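Local coordinates for protein aminotransferase class-III (Sphaerobacter thermophilus DSM 20745, PDB 6K8H) that belongs to the class-III aminotransferases, the omega-transaminases among them, and holds (5-hydroxy-4,6-dimethylpyridin-3-yl)methyl dihydrogen phosphate in a pocket of its fold, at residues Asp201-Gly204 / Thr205-Ile209; Phe412-Pro415 / Ala416-Cys420. All coordinates share one frame; numbering follows the deposited sequence.

Contact 1 (Asp201-Gly204 / Thr205-Ile209); sequences DIDG and TERLI
Arg207 reaches back along the first turn of its helix to Asp203, four residues earlier, and each part of its chain finds something there. CB lies near Asp203 O, and Arg207 CG comes closer, at 3.3 Å from Asp203 O. CD stays near both Asp203 O and OD2, and a bend at chi3 (-83°) turns the guanidinium back toward the carboxylate. Arg207 NE and Arg207 NH2 both stand 2.8 Å from Asp203 OD2, completing a salt bridge, with Arg207 CZ 3.1 Å from Asp203 OD2. Both N-H bonds are strongly bent and weak, as one oxygen is shared by two nitrogens; the carboxylate and guanidinium planes are 30° apart. NE adds a long, weak bond to Asp203 O, and NH2 comes near Gly204 CA, which lies obliquely to the guanidinium.

The N-terminal end of the helix is capped by Asp201. Asp201 OD1 accepts from Gly204 N at 3.1 Å, met from above the carboxylate plane, while the Asp201 carbonyl oxygen is gripped twice by Thr205: by the backbone N, and by Thr205 OG1, which donates to Asp201 O from above the carbonyl plane at 2.9 Å. On the flank, Ile202 CD1 rests on Glu206 CG at 3.8 Å, and the Glu206 carboxylate goes on to a salt bridge with Arg240.

This capped start of helix 202-211 follows edge strand 194-197 of the seven-stranded sheet. Ile202 and Thr205 lean on Phe237 of helix 235-248, and Thr205 and Leu208 meet Leu197 of the strand, leaving the Asp203-Arg207 bridge on an exposed side.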
loop_
_atom_site.group_PDB
_atom_site.type_symbol
_atom_site.label_atom_id
_atom_site.label_comp_id
_atom_site.label_asym_id
_atom_site.label_seq_id
_atom_site.Cartn_x
_atom_site.Cartn_y
_atom_site.Cartn_z
ATOM N N ASP B 201 -22.375 18.036 12.094
ATOM C CA ASP B 201 -23.218 18.214 13.272
ATOM C C ASP B 201 -22.244 18.591 14.389
ATOM O O ASP B 201 -21.687 17.722 15.071
ATOM C CB ASP B 201 -24.022 16.932 13.542
ATOM C CG ASP B 201 -24.695 16.910 14.908
ATOM O OD1 ASP B 201 -24.554 17.869 15.697
ATOM O OD2 ASP B 201 -25.372 15.896 15.185
ATOM N N ILE B 202 -22.014 19.896 14.558
ATOM C CA ILE B 202 -20.928 20.312 15.441
ATOM C C ILE B 202 -21.280 20.040 16.899
ATOM O O ILE B 202 -20.397 19.748 17.708
ATOM C CB ILE B 202 -20.555 21.790 15.200
ATOM C CG1 ILE B 202 -19.274 22.164 15.970
ATOM C CG2 ILE B 202 -21.692 22.715 15.592
ATOM C CD1 ILE B 202 -18.098 21.228 15.723
ATOM N N ASP B 203 -22.562 20.099 17.260
ATOM C CA ASP B 203 -22.949 19.865 18.651
ATOM C C ASP B 203 -22.597 18.449 19.106
ATOM O O ASP B 203 -21.933 18.258 20.137
ATOM C CB ASP B 203 -24.442 20.136 18.823
ATOM C CG ASP B 203 -24.916 19.883 20.235
ATOM O OD1 ASP B 203 -24.562 20.677 21.131
ATOM O OD2 ASP B 203 -25.648 18.886 20.440
ATOM N N GLY B 204 -23.068 17.442 18.367
ATOM C CA GLY B 204 -22.745 16.069 18.717
ATOM C C GLY B 204 -21.259 15.781 18.621
ATOM O O GLY B 204 -20.694 15.075 19.464
ATOM N N THR B 205 -20.604 16.334 17.595
ATOM C CA THR B 205 -19.162 16.172 17.435
ATOM C C THR B 205 -18.414 16.688 18.662
ATOM O O THR B 205 -17.538 16.004 19.211
ATOM C CB THR B 205 -18.703 16.906 16.168
ATOM O OG1 THR B 205 -19.178 16.210 15.006
ATOM C CG2 THR B 205 -17.194 17.025 16.104
ATOM N N GLU B 206 -18.767 17.895 19.121
ATOM C CA GLU B 206 -18.105 18.474 20.285
ATOM C C GLU B 206 -18.386 17.664 21.540
ATOM O O GLU B 206 -17.471 17.413 22.333
ATOM C CB GLU B 206 -18.541 19.929 20.468
ATOM C CG GLU B 206 -17.889 20.885 19.481
ATOM C CD GLU B 206 -18.151 22.348 19.806
ATOM O OE1 GLU B 206 -19.172 22.642 20.474
ATOM O OE2 GLU B 206 -17.331 23.200 19.397
ATOM N N ARG B 207 -19.637 17.235 21.738
ATOM C CA ARG B 207 -19.950 16.482 22.948
ATOM C C ARG B 207 -19.168 15.169 22.997
ATOM O O ARG B 207 -18.656 14.778 24.058
ATOM C CB ARG B 207 -21.455 16.218 23.033
ATOM C CG ARG B 207 -22.323 17.446 23.352
ATOM C CD ARG B 207 -23.805 17.048 23.468
ATOM N NE ARG B 207 -24.457 16.976 22.159
ATOM C CZ ARG B 207 -25.374 16.069 21.807
ATOM N NH1 ARG B 207 -25.754 15.132 22.672
ATOM N NH2 ARG B 207 -25.908 16.098 20.581
ATOM N N LEU B 208 -19.040 14.489 21.852
ATOM C CA LEU B 208 -18.289 13.235 21.822
ATOM C C LEU B 208 -16.793 13.457 22.033
ATOM O O LEU B 208 -16.146 12.687 22.754
ATOM C CB LEU B 208 -18.551 12.505 20.508
ATOM C CG LEU B 208 -19.862 11.722 20.502
ATOM C CD1 LEU B 208 -20.260 11.369 19.071
ATOM C CD2 LEU B 208 -19.735 10.463 21.346
ATOM N N ILE B 209 -16.221 14.480 21.407
ATOM C CA ILE B 209 -14.767 14.738 21.618
ATOM C C ILE B 209 -14.518 15.102 23.089
ATOM O O ILE B 209 -13.574 14.573 23.679
ATOM C CB ILE B 209 -14.255 15.805 20.638
ATOM C CG1 ILE B 209 -14.218 15.243 19.214
ATOM C CG2 ILE B 209 -12.902 16.324 21.083
ATOM C CD1 ILE B 209 -14.056 16.266 18.137
#

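Contact 2 (Phe412-Pro415 / Ala416-Cys420); sequences FITP and ALFGC
Thr414 and Phe418 meet most closely in the buried part of this contact, beside the turn, where the threonine hydroxyl donates to the carbonyl oxygen of Phe418. The bond from Thr414 OG1 to Phe418 O is short, 2.6 Å, and it lies in the carbonyl plane on a lone pair, with a C=O...donor angle of 119°. Chi1 of 66° sets OG1 between the backbone N and the carbonyl carbon of its own residue, on the side turned to the returning chain. Thr414 N adds a long, weak bond to the same oxygen. Thr414 CG2 is carried to the rim of the Phe418 ring, near its plane and 4.2 Å from Phe418 CD2.

Next to this polar knot, Ile413 CG2 supplies the apolar packing, touching Leu417 CD2 at 3.8 Å, the two side chains crossing at about a right angle. The other branch of this residue, Ile413 CG1, lies against Phe418 O at 3.3 Å. Leu417 continues onto Val399 and Val402 of helix 393-408, and Ile413 onto Leu406 of the same helix.

The other side of the turn is looser. Pro415 and Ala416, the central residues of a type I beta turn, form its exposed corner and add little side-chain packing. The turn is closed by Leu417 N, which donates to Thr414 O at 2.9 Å.

The chemistry is that of a turn braced at its base: one hydroxyl and, through a long and weak bond, one backbone amide converge on Phe418 O, so the first carbonyl of strand 418-420 is engaged by the segment that leads into the turn, while that strand pairs with strand 373-377 through backbone bonds of Gly419 with Phe374.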
loop_
_atom_site.group_PDB
_atom_site.type_symbol
_atom_site.label_atom_id
_atom_site.label_comp_id
_atom_site.label_asym_id
_atom_site.label_seq_id
_atom_site.Cartn_x
_atom_site.Cartn_y
_atom_site.Cartn_z
ATOM N N PHE B 412 -19.027 6.755 -18.907
ATOM C CA PHE B 412 -18.589 5.903 -17.809
ATOM C C PHE B 412 -18.522 6.774 -16.561
ATOM O O PHE B 412 -17.672 7.664 -16.470
ATOM C CB PHE B 412 -17.233 5.270 -18.138
ATOM C CG PHE B 412 -16.649 4.422 -17.034
ATOM C CD1 PHE B 412 -17.420 3.491 -16.353
ATOM C CD2 PHE B 412 -15.307 4.538 -16.711
ATOM C CE1 PHE B 412 -16.861 2.711 -15.336
ATOM C CE2 PHE B 412 -14.733 3.776 -15.706
ATOM C CZ PHE B 412 -15.517 2.850 -15.017
ATOM N N ILE B 413 -19.426 6.529 -15.609
ATOM C CA ILE B 413 -19.471 7.257 -14.346
ATOM C C ILE B 413 -19.672 6.223 -13.242
ATOM O O ILE B 413 -20.025 5.074 -13.507
ATOM C CB ILE B 413 -20.579 8.344 -14.320
ATOM C CG1 ILE B 413 -20.325 9.363 -13.195
ATOM C CG2 ILE B 413 -21.966 7.701 -14.241
ATOM C CD1 ILE B 413 -21.044 10.687 -13.386
ATOM N N THR B 414 -19.397 6.619 -11.993
ATOM C CA THR B 414 -19.595 5.681 -10.897
ATOM C C THR B 414 -21.076 5.353 -10.724
ATOM O O THR B 414 -21.951 6.140 -11.104
ATOM C CB THR B 414 -19.049 6.224 -9.576
ATOM O OG1 THR B 414 -19.810 7.365 -9.159
ATOM C CG2 THR B 414 -17.569 6.579 -9.698
ATOM N N PRO B 415 -21.382 4.204 -10.122
ATOM C CA PRO B 415 -22.794 3.874 -9.861
ATOM C C PRO B 415 -23.529 4.923 -9.044
ATOM O O PRO B 415 -24.746 5.064 -9.202
ATOM C CB PRO B 415 -22.703 2.543 -9.111
ATOM C CG PRO B 415 -21.427 1.927 -9.615
ATOM C CD PRO B 415 -20.476 3.073 -9.832
ATOM N N ALA B 416 -22.839 5.682 -8.187
ATOM C CA ALA B 416 -23.530 6.699 -7.406
ATOM C C ALA B 416 -23.803 7.965 -8.209
ATOM O O ALA B 416 -24.522 8.841 -7.719
ATOM C CB ALA B 416 -22.716 7.049 -6.146
ATOM N N LEU B 417 -23.297 8.047 -9.447
ATOM C CA LEU B 417 -23.285 9.271 -10.250
ATOM C C LEU B 417 -22.372 10.324 -9.622
ATOM O O LEU B 417 -22.596 11.531 -9.756
ATOM C CB LEU B 417 -24.701 9.825 -10.503
ATOM C CG LEU B 417 -25.726 8.809 -11.024
ATOM C CD1 LEU B 417 -27.053 9.469 -11.347
ATOM C CD2 LEU B 417 -25.214 8.027 -12.241
ATOM N N PHE B 418 -21.289 9.815 -9.038
ATOM C CA PHE B 418 -20.168 10.658 -8.574
ATOM C C PHE B 418 -19.185 10.646 -9.747
ATOM O O PHE B 418 -18.896 9.569 -10.261
ATOM C CB PHE B 418 -19.493 10.068 -7.339
ATOM C CG PHE B 418 -18.137 10.664 -7.067
ATOM C CD1 PHE B 418 -18.015 11.980 -6.660
ATOM C CD2 PHE B 418 -16.983 9.916 -7.240
ATOM C CE1 PHE B 418 -16.769 12.528 -6.407
ATOM C CE2 PHE B 418 -15.739 10.470 -6.992
ATOM C CZ PHE B 418 -15.634 11.775 -6.578
ATOM N N GLY B 419 -18.705 11.811 -10.160
ATOM C CA GLY B 419 -17.814 11.865 -11.298
ATOM C C GLY B 419 -16.772 12.957 -11.167
ATOM O O GLY B 419 -16.833 13.821 -10.284
ATOM N N CYS B 420 -15.783 12.882 -12.053
ATOM C CA CYS B 420 -14.666 13.818 -12.050
ATOM C C CYS B 420 -14.265 14.137 -13.485
ATOM O O CYS B 420 -14.368 13.304 -14.392
ATOM C CB CYS B 420 -13.472 13.297 -11.238
ATOM S SG CYS B 420 -12.762 11.755 -11.865
#

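Overall arrangement
The two contacts show one principle, a threonine hydroxyl given to a backbone carbonyl four residues away, in two settings and in opposite directions along the chain. Contact 1 uses it at the start of a peripheral helix, about 25 Å from the centre of the chain; contact 2 uses it in a buried contact whose centre is about 12 Å from that of the chain. They do not touch: their centres are 32 Å apart and their nearest atoms about 20 Å. Contact 2 lies close to the ligand pocket: the Phe418 side chain is about 8 Å from the bound (5-hydroxy-4,6-dimethylpyridin-3-yl)methyl dihydrogen phosphate and touches Arg226, a pocket residue.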